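Long-range contact in UTP--glucose-1-phosphate uridylyltransferase YngB (Bacillus subtilis, PDB 7O2N), which catalyses the formation of UDP-glucose and diphosphate from UTP and glucose-1-phosphate, feeding glycolipid synthesis and wall teichoic acid glucosylation in Bacillus subtilis: residues S63-F68 with I99-Q104. Residues are numbered along the deposited sequence; the frame is centred on the assembly and turned at random.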
loop_
_atom_site.group_PDB
_atom_site.type_symbol
_atom_site.label_atom_id
_atom_site.label_comp_id
_atom_site.label_asym_id
_atom_site.label_seq_id
_atom_site.Cartn_x
_atom_site.Cartn_y
_atom_site.Cartn_z
ATOM N N SER A 63 12.185 -5.941 2.725
ATOM C CA SER A 63 11.152 -5.378 3.578
ATOM C C SER A 63 10.306 -6.438 4.295
ATOM O O SER A 63 9.840 -6.188 5.412
ATOM C CB SER A 63 10.328 -4.351 2.866
ATOM O OG SER A 63 9.656 -4.882 1.738
ATOM N N ILE A 64 10.108 -7.615 3.686
ATOM C CA ILE A 64 9.347 -8.663 4.352
ATOM C C ILE A 64 10.089 -9.093 5.621
ATOM O O ILE A 64 9.486 -9.207 6.683
ATOM C CB ILE A 64 9.077 -9.863 3.421
ATOM C CG1 ILE A 64 8.151 -9.520 2.254
ATOM C CG2 ILE A 64 8.581 -11.088 4.175
ATOM C CD1 ILE A 64 8.462 -10.354 1.025
ATOM N N GLU A 65 11.404 -9.321 5.495
ATOM C CA GLU A 65 12.245 -9.825 6.573
ATOM C C GLU A 65 12.337 -8.790 7.697
ATOM O O GLU A 65 12.364 -9.133 8.883
ATOM C CB GLU A 65 13.636 -10.196 6.034
ATOM C CG GLU A 65 13.597 -10.998 4.739
ATOM C CD GLU A 65 14.928 -11.228 4.045
ATOM O OE1 GLU A 65 15.940 -11.322 4.769
ATOM O OE2 GLU A 65 14.948 -11.327 2.784
ATOM N N ASP A 66 12.405 -7.521 7.299
ATOM C CA ASP A 66 12.506 -6.411 8.212
ATOM C C ASP A 66 11.199 -6.275 8.985
ATOM O O ASP A 66 11.220 -6.033 10.182
ATOM C CB ASP A 66 12.859 -5.139 7.445
ATOM C CG ASP A 66 14.355 -4.909 7.296
ATOM O OD1 ASP A 66 15.162 -5.401 8.172
ATOM O OD2 ASP A 66 14.723 -4.203 6.335
ATOM N N HIS A 67 10.070 -6.435 8.293
ATOM C CA HIS A 67 8.761 -6.252 8.896
ATOM C C HIS A 67 8.621 -7.124 10.139
ATOM O O HIS A 67 8.054 -6.679 11.128
ATOM C CB HIS A 67 7.637 -6.527 7.891
ATOM C CG HIS A 67 6.285 -6.137 8.386
ATOM N ND1 HIS A 67 5.828 -4.811 8.361
ATOM C CD2 HIS A 67 5.290 -6.882 8.915
ATOM C CE1 HIS A 67 4.614 -4.766 8.885
ATOM N NE2 HIS A 67 4.268 -6.019 9.239
ATOM N N PHE A 68 9.151 -8.342 10.102
ATOM C CA PHE A 68 8.912 -9.276 11.186
ATOM C C PHE A 68 10.065 -9.314 12.202
ATOM O O PHE A 68 10.180 -10.269 12.964
ATOM C CB PHE A 68 8.573 -10.658 10.618
ATOM C CG PHE A 68 7.274 -10.742 9.856
ATOM C CD1 PHE A 68 6.048 -10.783 10.510
ATOM C CD2 PHE A 68 7.276 -10.789 8.470
ATOM C CE1 PHE A 68 4.869 -10.890 9.791
ATOM C CE2 PHE A 68 6.090 -10.884 7.754
ATOM C CZ PHE A 68 4.888 -10.947 8.416
ATOM N N ILE A 99 10.374 -16.900 11.856
ATOM C CA ILE A 99 10.324 -16.701 10.421
ATOM C C ILE A 99 11.698 -16.979 9.822
ATOM O O ILE A 99 12.639 -16.236 10.093
ATOM C CB ILE A 99 9.856 -15.274 10.097
ATOM C CG1 ILE A 99 8.623 -14.856 10.894
ATOM C CG2 ILE A 99 9.605 -15.133 8.611
ATOM C CD1 ILE A 99 7.419 -15.729 10.666
ATOM N N HIS A 100 11.780 -18.021 8.989
ATOM C CA HIS A 100 12.998 -18.367 8.265
ATOM C C HIS A 100 12.868 -17.929 6.803
ATOM O O HIS A 100 11.755 -17.852 6.303
ATOM C CB HIS A 100 13.230 -19.884 8.364
ATOM C CG HIS A 100 13.247 -20.402 9.765
ATOM N ND1 HIS A 100 12.226 -20.166 10.660
ATOM C CD2 HIS A 100 14.151 -21.141 10.434
ATOM C CE1 HIS A 100 12.510 -20.720 11.817
ATOM N NE2 HIS A 100 13.679 -21.334 11.701
ATOM N N TYR A 101 13.997 -17.661 6.128
ATOM C CA TYR A 101 14.019 -17.285 4.715
ATOM C C TYR A 101 14.992 -18.133 3.903
ATOM O O TYR A 101 16.053 -18.534 4.369
ATOM C CB TYR A 101 14.455 -15.835 4.527
ATOM C CG TYR A 101 13.592 -14.909 5.322
ATOM C CD1 TYR A 101 12.329 -14.552 4.875
ATOM C CD2 TYR A 101 14.005 -14.461 6.561
ATOM C CE1 TYR A 101 11.504 -13.738 5.640
ATOM C CE2 TYR A 101 13.193 -13.649 7.337
ATOM C CZ TYR A 101 11.931 -13.293 6.882
ATOM O OH TYR A 101 11.128 -12.478 7.632
ATOM N N ILE A 102 14.628 -18.376 2.654
ATOM C CA ILE A 102 15.547 -18.958 1.698
ATOM C C ILE A 102 15.334 -18.214 0.398
ATOM O O ILE A 102 14.221 -17.786 0.110
ATOM C CB ILE A 102 15.294 -20.469 1.517
ATOM C CG1 ILE A 102 16.311 -21.099 0.569
ATOM C CG2 ILE A 102 13.874 -20.764 1.066
ATOM C CD1 ILE A 102 17.448 -21.776 1.264
ATOM N N ARG A 103 16.402 -18.057 -0.374
ATOM C CA ARG A 103 16.203 -17.440 -1.670
ATOM C C ARG A 103 15.907 -18.504 -2.717
ATOM O O ARG A 103 16.648 -19.472 -2.827
ATOM C CB ARG A 103 17.420 -16.607 -2.042
ATOM C CG ARG A 103 17.062 -15.140 -2.100
ATOM C CD ARG A 103 17.670 -14.305 -1.006
ATOM N NE ARG A 103 18.197 -13.209 -1.802
ATOM C CZ ARG A 103 18.465 -11.995 -1.358
ATOM N NH1 ARG A 103 18.245 -11.679 -0.088
ATOM N NH2 ARG A 103 18.959 -11.108 -2.202
ATOM N N GLN A 104 14.817 -18.327 -3.469
ATOM C CA GLN A 104 14.606 -19.150 -4.645
ATOM C C GLN A 104 15.636 -18.715 -5.674
ATOM O O GLN A 104 15.810 -17.516 -5.907
ATOM C CB GLN A 104 13.203 -18.927 -5.177
ATOM C CG GLN A 104 12.687 -20.138 -5.930
ATOM C CD GLN A 104 11.366 -19.840 -6.594
ATOM O OE1 GLN A 104 11.062 -18.686 -6.934
ATOM N NE2 GLN A 104 10.593 -20.899 -6.797
#
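Tyr101 reaches from its strand to the flank of helix 63-67, and the side chain of Glu65 lies over one face of its ring. Glu65 CG sits 3.5 Å from the ring centroid and 10° off the normal, a CH-pi contact over the middle of the ring. With CG beside its own backbone N (chi1 -46°) and the chain extended beyond it, Glu65 runs back along the ring from CZ toward CG of Tyr101, and its carboxylate stacks at 27° to the ring plane. The phenol oxygen ends against the helix backbone, Tyr101 OH lying near Glu65 CA, while Ile64 CG2 approaches Tyr101 CE1 obliquely at 4.2 Å. Farther along, Glu65 OE2 and Arg103 NH1 are 4.4 Å apart, too far for a salt bridge, though the opposite charges may still attract. At the other end Phe68, just past the helix, sets its CB 4.2 Å from Ile99 CG1. No hydrogen bond crosses this interface. An alanine in place of Tyr101 would probably leave the aliphatic part of Glu65 without the ring it lies on and open a gap beside Ile64. The helix runs nearly antiparallel to the strand; it is the first helix of the beta-alpha-beta connection, with 72-79 and 84-93, that joins strand 52-57 to its parallel neighbour 98-103 in this GT-A nucleotidyltransferase; Ile99 and Tyr101 also touch Ile55, while Phe68 packs on helices 37-47 and 84-93.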